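PDB 3GE5: putative NAD(P)H:FMN oxidoreductase from Porphyromonas gingivalis W83, which binds flavin mononucleotide and probably acts as an oxidoreductase of the nitroreductase family. Local coordinates for residues E51-I56 with A98-I103; S119-T124 with T164-L169. All coordinates share one frame; numbering follows the deposited sequence.

Interaction 1: E51-I56 with A98-I103; sequences EKLMAI and APIYII
L53 and I56, one turn apart on helix 50-62, lean on I100 and I102, two residues apart on strand 100-107. The two short segments run nearly parallel, 20° apart, with their axes 11.5 Å from each other, a distance bridged by side chains alone. L53 can be followed outward. Its CB points at the strand but stays back from it. CG lies opposite the backbone N (chi1 -176°), which carries the branch straight on toward the sheet. Of the two methyls, CD1 meets both isoleucines, 4.2 Å from CG2 of I100 and 4.2 Å from CD1 of I102. CD2 comes nearest to I100, 4.2 Å from its CD1, so that the fork of L53 rests against both ends of that side chain. One turn later the touch is closer and smaller: CG2 of I56 meets CD1 of I102 at 3.5 Å, a single methyl pair. I102 reaches it because its CG1 is turned away from the carbonyl carbon and its chain is extended (chi2 169°), bringing CD1 against both L53 and I56. Helix 120-137 closes the space around this pair, its M131 touching both I56 and I102, while V76 of strand 72-77 touches L53. K52, which does not touch the strand, has its NZ hydrogen-bonded to Y173 OH and L138 O. Across the contact everything that meets is aliphatic and buried, and no hydrogen bond links the two segments; shape and exclusion of water hold this helix against the sheet, with little directional preference.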
ATOM      1  N   GLU A  51      22.647  -5.773  -3.445  1.00 18.67           N
ATOM      2  CA  GLU A  51      22.316  -5.007  -2.250  1.00 20.99           C
ATOM      3  C   GLU A  51      21.036  -4.209  -2.455  1.00 18.93           C
ATOM      4  O   GLU A  51      20.300  -3.976  -1.485  1.00 20.93           O
ATOM      5  CB  GLU A  51      23.468  -4.077  -1.849  1.00 21.96           C
ATOM      6  CG  GLU A  51      24.004  -3.165  -2.979  1.00 36.23           C
ATOM      7  CD  GLU A  51      25.198  -3.763  -3.829  1.00 43.94           C
ATOM      8  OE1 GLU A  51      25.313  -5.020  -4.068  1.00 32.92           O
ATOM      9  OE2 GLU A  51      26.009  -2.920  -4.302  1.00 51.41           O
ATOM     10  N   LYS A  52      20.767  -3.793  -3.696  1.00 19.81           N
ATOM     11  CA  LYS A  52      19.535  -3.057  -3.987  1.00 16.51           C
ATOM     12  C   LYS A  52      18.313  -4.013  -3.944  1.00 18.04           C
ATOM     13  O   LYS A  52      17.257  -3.661  -3.397  1.00 18.63           O
ATOM     14  CB  LYS A  52      19.580  -2.319  -5.352  1.00 19.51           C
ATOM     15  CG  LYS A  52      20.562  -1.135  -5.398  1.00 14.93           C
ATOM     16  CD  LYS A  52      20.459  -0.283  -6.657  1.00 17.70           C
ATOM     17  CE  LYS A  52      21.360   0.949  -6.535  1.00 17.88           C
ATOM     18  NZ  LYS A  52      21.248   1.905  -7.675  1.00 16.30           N
ATOM     19  N   LEU A  53      18.448  -5.204  -4.540  1.00 19.54           N
ATOM     20  CA  LEU A  53      17.395  -6.245  -4.436  1.00 18.53           C
ATOM     21  C   LEU A  53      17.094  -6.614  -2.977  1.00 17.16           C
ATOM     22  O   LEU A  53      15.923  -6.692  -2.570  1.00 17.02           O
ATOM     23  CB  LEU A  53      17.755  -7.509  -5.239  1.00 18.75           C
ATOM     24  CG  LEU A  53      16.678  -8.586  -5.268  1.00 20.22           C
ATOM     25  CD1 LEU A  53      15.314  -8.013  -5.708  1.00 21.31           C
ATOM     26  CD2 LEU A  53      17.111  -9.798  -6.157  1.00 19.01           C
HETATM   27  N   MSE A  54      18.152  -6.801  -2.185  1.00 18.07           N
HETATM   28  CA  MSE A  54      17.990  -7.128  -0.767  1.00 17.77           C
HETATM   29  C   MSE A  54      17.273  -5.993   0.012  1.00 18.09           C
HETATM   30  O   MSE A  54      16.472  -6.278   0.891  1.00 16.91           O
HETATM   31  CB  MSE A  54      19.310  -7.522  -0.107  1.00 19.50           C
HETATM   32  CG  MSE A  54      19.941  -8.786  -0.678  1.00 22.00           C
HETATM   33 SE   MSE A  54      18.744 -10.326  -0.836  0.80 30.62          SE
HETATM   34  CE  MSE A  54      17.893 -10.191   0.924  1.00 35.87           C
ATOM     35  N   ALA A  55      17.574  -4.732  -0.296  1.00 16.46           N
ATOM     36  CA  ALA A  55      16.875  -3.577   0.297  1.00 18.97           C
ATOM     37  C   ALA A  55      15.413  -3.552  -0.048  1.00 17.82           C
ATOM     38  O   ALA A  55      14.556  -3.200   0.809  1.00 17.94           O
ATOM     39  CB  ALA A  55      17.567  -2.231  -0.108  1.00 16.98           C
ATOM     40  N   ILE A  56      15.103  -3.830  -1.311  1.00 15.92           N
ATOM     41  CA  ILE A  56      13.696  -3.882  -1.738  1.00 15.75           C
ATOM     42  C   ILE A  56      12.947  -4.935  -0.892  1.00 15.20           C
ATOM     43  O   ILE A  56      11.857  -4.661  -0.387  1.00 16.30           O
ATOM     44  CB  ILE A  56      13.571  -4.158  -3.244  1.00 17.45           C
ATOM     45  CG1 ILE A  56      14.063  -2.967  -4.097  1.00 16.81           C
ATOM     46  CG2 ILE A  56      12.101  -4.449  -3.626  1.00 15.95           C
ATOM     47  CD1 ILE A  56      14.313  -3.338  -5.574  1.00 16.77           C
ATOM     48  N   ALA A  98      11.219  -7.338 -18.275  1.00 18.78           N
ATOM     49  CA  ALA A  98      11.690  -6.920 -16.946  1.00 20.36           C
ATOM     50  C   ALA A  98      12.769  -7.863 -16.414  1.00 18.94           C
ATOM     51  O   ALA A  98      12.594  -9.102 -16.450  1.00 20.50           O
ATOM     52  CB  ALA A  98      10.492  -6.842 -15.947  1.00 18.54           C
ATOM     53  N   PRO A  99      13.909  -7.324 -15.951  1.00 18.96           N
ATOM     54  CA  PRO A  99      14.944  -8.168 -15.429  1.00 19.83           C
ATOM     55  C   PRO A  99      14.611  -8.956 -14.198  1.00 18.04           C
ATOM     56  O   PRO A  99      15.153 -10.029 -14.034  1.00 21.42           O
ATOM     57  CB  PRO A  99      16.065  -7.188 -15.049  1.00 23.71           C
ATOM     58  CG  PRO A  99      15.717  -5.925 -15.639  1.00 24.37           C
ATOM     59  CD  PRO A  99      14.315  -5.908 -16.019  1.00 22.73           C
ATOM     60  N   ILE A 100      13.817  -8.369 -13.294  1.00 17.67           N
ATOM     61  CA  ILE A 100      13.495  -9.004 -12.022  1.00 18.04           C
ATOM     62  C   ILE A 100      12.007  -8.938 -11.777  1.00 18.42           C
ATOM     63  O   ILE A 100      11.386  -7.905 -12.009  1.00 16.48           O
ATOM     64  CB  ILE A 100      14.239  -8.334 -10.833  1.00 18.96           C
ATOM     65  CG1 ILE A 100      15.744  -8.480 -11.037  1.00 20.11           C
ATOM     66  CG2 ILE A 100      13.835  -9.002  -9.475  1.00 17.18           C
ATOM     67  CD1 ILE A 100      16.602  -7.910  -9.917  1.00 22.83           C
ATOM     68  N   TYR A 101      11.463 -10.047 -11.288  1.00 17.22           N
ATOM     69  CA  TYR A 101      10.080 -10.077 -10.825  1.00 16.59           C
ATOM     70  C   TYR A 101      10.026 -10.493  -9.356  1.00 17.37           C
ATOM     71  O   TYR A 101      10.669 -11.459  -8.946  1.00 16.45           O
ATOM     72  CB  TYR A 101       9.236 -11.055 -11.639  1.00 18.75           C
ATOM     73  CG  TYR A 101       9.331 -10.870 -13.125  1.00 17.46           C
ATOM     74  CD1 TYR A 101       8.433 -10.056 -13.807  1.00 20.37           C
ATOM     75  CD2 TYR A 101      10.303 -11.563 -13.864  1.00 17.98           C
ATOM     76  CE1 TYR A 101       8.498  -9.916 -15.194  1.00 17.77           C
ATOM     77  CE2 TYR A 101      10.374 -11.441 -15.242  1.00 18.72           C
ATOM     78  CZ  TYR A 101       9.476 -10.622 -15.898  1.00 17.07           C
ATOM     79  OH  TYR A 101       9.585 -10.524 -17.274  1.00 19.57           O
ATOM     80  N   ILE A 102       9.269  -9.749  -8.558  1.00 15.66           N
ATOM     81  CA  ILE A 102       8.971 -10.177  -7.195  1.00 14.63           C
ATOM     82  C   ILE A 102       7.473 -10.528  -7.126  1.00 16.24           C
ATOM     83  O   ILE A 102       6.603  -9.620  -7.209  1.00 16.57           O
ATOM     84  CB  ILE A 102       9.322  -9.119  -6.118  1.00 16.88           C
ATOM     85  CG1 ILE A 102      10.796  -8.694  -6.219  1.00 16.26           C
ATOM     86  CG2 ILE A 102       8.989  -9.670  -4.719  1.00 15.32           C
ATOM     87  CD1 ILE A 102      11.158  -7.418  -5.324  1.00 16.51           C
ATOM     88  N   ILE A 103       7.212 -11.834  -7.041  1.00 17.46           N
ATOM     89  CA  ILE A 103       5.818 -12.342  -6.986  1.00 16.75           C
ATOM     90  C   ILE A 103       5.407 -12.323  -5.533  1.00 16.73           C
ATOM     91  O   ILE A 103       5.977 -13.067  -4.715  1.00 17.10           O
ATOM     92  CB  ILE A 103       5.679 -13.772  -7.540  1.00 14.28           C
ATOM     93  CG1 ILE A 103       6.370 -13.895  -8.906  1.00 17.46           C
ATOM     94  CG2 ILE A 103       4.174 -14.183  -7.579  1.00 17.43           C
ATOM     95  CD1 ILE A 103       6.357 -15.249  -9.563  1.00 18.60           C
TER

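Interaction 2: S119-T124 with T164-L169. With EDO (1,2-ethanediol), chain N.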
ATOM      1  N   SER A 119      -7.561 -10.248   5.029  1.00 15.52           N
ATOM      2  CA  SER A 119      -6.716  -9.108   4.687  1.00 16.54           C
ATOM      3  C   SER A 119      -5.609  -9.422   3.678  1.00 16.42           C
ATOM      4  O   SER A 119      -4.675  -8.647   3.547  1.00 17.23           O
ATOM      5  CB  SER A 119      -6.120  -8.482   5.936  1.00 16.35           C
ATOM      6  OG  SER A 119      -5.330  -9.443   6.611  1.00 19.06           O
ATOM      7  N   VAL A 120      -5.679 -10.542   2.971  1.00 18.80           N
ATOM      8  CA  VAL A 120      -4.601 -10.861   1.994  1.00 16.19           C
ATOM      9  C   VAL A 120      -4.365  -9.722   0.979  1.00 16.39           C
ATOM     10  O   VAL A 120      -3.231  -9.282   0.820  1.00 16.65           O
ATOM     11  CB  VAL A 120      -4.842 -12.200   1.237  1.00 15.77           C
ATOM     12  CG1 VAL A 120      -4.110 -12.192  -0.143  1.00 16.67           C
ATOM     13  CG2 VAL A 120      -4.427 -13.414   2.109  1.00 14.63           C
ATOM     14  N   ASP A 121      -5.429  -9.221   0.337  1.00 14.75           N
ATOM     15  CA  ASP A 121      -5.248  -8.148  -0.671  1.00 16.88           C
ATOM     16  C   ASP A 121      -4.736  -6.864  -0.029  1.00 16.62           C
ATOM     17  O   ASP A 121      -3.895  -6.172  -0.582  1.00 16.92           O
ATOM     18  CB  ASP A 121      -6.532  -7.926  -1.497  1.00 17.80           C
ATOM     19  CG  ASP A 121      -6.700  -8.931  -2.624  1.00 18.55           C
ATOM     20  OD1 ASP A 121      -6.013  -9.981  -2.632  1.00 18.02           O
ATOM     21  OD2 ASP A 121      -7.519  -8.700  -3.560  1.00 18.07           O
ATOM     22  N   ILE A 122      -5.281  -6.506   1.137  1.00 15.27           N
ATOM     23  CA  ILE A 122      -4.794  -5.338   1.853  1.00 17.32           C
ATOM     24  C   ILE A 122      -3.302  -5.479   2.219  1.00 17.54           C
ATOM     25  O   ILE A 122      -2.483  -4.642   1.823  1.00 16.84           O
ATOM     26  CB  ILE A 122      -5.679  -5.079   3.113  1.00 17.09           C
ATOM     27  CG1 ILE A 122      -7.112  -4.684   2.687  1.00 18.31           C
ATOM     28  CG2 ILE A 122      -5.091  -4.019   4.071  1.00 15.59           C
ATOM     29  CD1 ILE A 122      -8.145  -4.829   3.825  1.00 16.48           C
ATOM     30  N   ASP A 123      -2.979  -6.528   2.980  1.00 16.67           N
ATOM     31  CA  ASP A 123      -1.643  -6.637   3.566  1.00 16.76           C
ATOM     32  C   ASP A 123      -0.563  -6.806   2.483  1.00 16.78           C
ATOM     33  O   ASP A 123       0.486  -6.138   2.520  1.00 15.16           O
ATOM     34  CB  ASP A 123      -1.576  -7.819   4.527  1.00 15.59           C
ATOM     35  CG  ASP A 123      -2.352  -7.608   5.819  1.00 17.82           C
ATOM     36  OD1 ASP A 123      -2.470  -6.445   6.281  1.00 15.99           O
ATOM     37  OD2 ASP A 123      -2.764  -8.628   6.409  1.00 19.70           O
ATOM     38  N   THR A 124      -0.836  -7.640   1.476  1.00 16.30           N
ATOM     39  CA  THR A 124       0.151  -7.824   0.405  1.00 14.33           C
ATOM     40  C   THR A 124       0.407  -6.515  -0.349  1.00 12.31           C
ATOM     41  O   THR A 124       1.519  -6.265  -0.851  1.00 15.53           O
ATOM     42  CB  THR A 124      -0.209  -8.973  -0.616  1.00 14.82           C
ATOM     43  OG1 THR A 124      -1.445  -8.692  -1.272  1.00 16.46           O
ATOM     44  CG2 THR A 124      -0.248 -10.369   0.086  1.00 16.01           C
ATOM     45  N   THR A 164      -2.097 -17.335  -2.669  1.00 18.51           N
ATOM     46  CA  THR A 164      -2.474 -16.779  -3.946  1.00 16.08           C
ATOM     47  C   THR A 164      -1.410 -15.787  -4.400  1.00 17.84           C
ATOM     48  O   THR A 164      -1.006 -14.927  -3.630  1.00 16.71           O
ATOM     49  CB  THR A 164      -3.826 -16.023  -3.863  1.00 19.89           C
ATOM     50  OG1 THR A 164      -4.865 -16.931  -3.440  1.00 19.72           O
ATOM     51  CG2 THR A 164      -4.191 -15.413  -5.264  1.00 18.78           C
ATOM     52  N   PRO A 165      -0.921 -15.917  -5.655  1.00 17.61           N
ATOM     53  CA  PRO A 165      -0.065 -14.820  -6.166  1.00 17.49           C
ATOM     54  C   PRO A 165      -0.947 -13.598  -6.462  1.00 16.91           C
ATOM     55  O   PRO A 165      -1.793 -13.663  -7.363  1.00 18.52           O
ATOM     56  CB  PRO A 165       0.522 -15.415  -7.440  1.00 17.02           C
ATOM     57  CG  PRO A 165      -0.482 -16.447  -7.896  1.00 18.85           C
ATOM     58  CD  PRO A 165      -1.130 -16.990  -6.656  1.00 19.08           C
ATOM     59  N   VAL A 166      -0.834 -12.537  -5.667  1.00 15.24           N
ATOM     60  CA  VAL A 166      -1.769 -11.389  -5.763  1.00 17.51           C
ATOM     61  C   VAL A 166      -1.294 -10.329  -6.773  1.00 16.03           C
ATOM     62  O   VAL A 166      -2.052  -9.824  -7.600  1.00 16.76           O
ATOM     63  CB  VAL A 166      -1.977 -10.736  -4.372  1.00 16.32           C
ATOM     64  CG1 VAL A 166      -2.952  -9.559  -4.450  1.00 17.65           C
ATOM     65  CG2 VAL A 166      -2.447 -11.798  -3.324  1.00 17.93           C
ATOM     66  N   SER A 167      -0.002 -10.028  -6.690  1.00 16.29           N
ATOM     67  CA  SER A 167       0.644  -8.942  -7.431  1.00 15.71           C
ATOM     68  C   SER A 167       2.080  -9.340  -7.735  1.00 16.49           C
ATOM     69  O   SER A 167       2.686 -10.125  -6.977  1.00 17.01           O
ATOM     70  CB  SER A 167       0.660  -7.678  -6.604  1.00 16.58           C
ATOM     71  OG  SER A 167      -0.643  -7.227  -6.292  1.00 16.75           O
ATOM     72  N   ILE A 168       2.622  -8.772  -8.814  1.00 15.11           N
ATOM     73  CA  ILE A 168       4.043  -8.943  -9.171  1.00 15.63           C
ATOM     74  C   ILE A 168       4.702  -7.591  -9.360  1.00 15.97           C
ATOM     75  O   ILE A 168       4.158  -6.731 -10.070  1.00 16.73           O
ATOM     76  CB  ILE A 168       4.186  -9.732 -10.484  1.00 16.11           C
ATOM     77  CG1 ILE A 168       3.528 -11.123 -10.393  1.00 18.83           C
ATOM     78  CG2 ILE A 168       5.677  -9.838 -10.908  1.00 17.11           C
ATOM     79  CD1 ILE A 168       3.443 -11.900 -11.705  1.00 16.92           C
ATOM     80  N   LEU A 169       5.835  -7.363  -8.723  1.00 15.64           N
ATOM     81  CA  LEU A 169       6.585  -6.126  -8.949  1.00 18.42           C
ATOM     82  C   LEU A 169       7.609  -6.451 -10.005  1.00 17.32           C
ATOM     83  O   LEU A 169       8.487  -7.255  -9.780  1.00 16.72           O
ATOM     84  CB  LEU A 169       7.270  -5.616  -7.671  1.00 18.23           C
ATOM     85  CG  LEU A 169       7.880  -4.197  -7.779  1.00 17.26           C
ATOM     86  CD1 LEU A 169       6.755  -3.173  -8.054  1.00 16.99           C
ATOM     87  CD2 LEU A 169       8.706  -3.812  -6.512  1.00 16.57           C
TER
HETATM   88  C1  EDO N 183      -9.068 -10.004  -7.440  1.00 20.07           C
HETATM   89  O1  EDO N 183      -8.387 -10.990  -8.243  1.00 16.76           O
HETATM   90  C2  EDO N 183      -8.161  -9.090  -6.620  1.00 20.49           C
HETATM   91  O2  EDO N 183      -7.071  -9.719  -5.959  1.00 18.70           O
HETATM   92  O   HOH W   1      -0.956  -6.973  -3.560  1.00 13.19           O
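V166 carries this contact, with V120, D121 and T124 gathered around its two methyls. Strand 164-169 starts with T164 and P165, which touch helix 150-156 rather than segment 119-124. At V166 the strand kinks, with helix-like backbone angles (phi -89°, psi -45°), and both V166 and S167 pair with T104 of strand 100-107. This classic beta bulge turns two successive side chains toward helix 120-137. CG2 of V166 presses on CG1 of V120 at 3.6 Å. Its CG1 lies opposite the backbone N (chi1 -179°), which brings it against two oxygens, OD1 of D121 and OG1 of T124, each at 3.6 Å. The other carboxylate oxygen, OD2 of D121, accepts a 2.6 Å hydrogen bond from O2 of an ethanediol, probably from the crystallisation liquor, which R114 of the second subunit also holds. T124 OG1 bends back to give its proton to V120 O at 2.8 Å; that carbonyl also takes the N-H of T124, from the opposite face of its plane. S167 follows without touching 119-124 directly: a water bridges its OG (2.8 Å) to T124 OG1, donating to the threonine. I168 and L169 run on clear of the segment. Away from the strand, at the start of the helix, S119 OG donates to D123 OD2 at 2.7 Å from above the carboxylate plane, while D123 OD1 accepts a hydrogen bond from A66 N. I122 and D123 line the flavin pocket, and V166 also packs on I122 of the second subunit, as expected of the nitroreductase fold, where long helices and sheet meet at a dimer interface beside FMN.

Interaction 1 closes before interaction 2 opens along the chain, and their centres lie about 17 Å apart. Both rest on the same antiparallel sheet, on its neighbouring strands 100-107 and 163-172, which join directly through a probable hydrogen bond from L169 N to I102 O (2.8 Å). Helix 120-137 serves both: its first turn forms interaction 2, while M131, farther along, touches I56 and I102 of interaction 1 and L169 of the segment 164-169. Helix 50-62 and helix 120-137 are thereby set against each other and against the sheet. Interaction 1 belongs to the aliphatic interior, whereas interaction 2 lies at the subunit interface beside the flavin pocket.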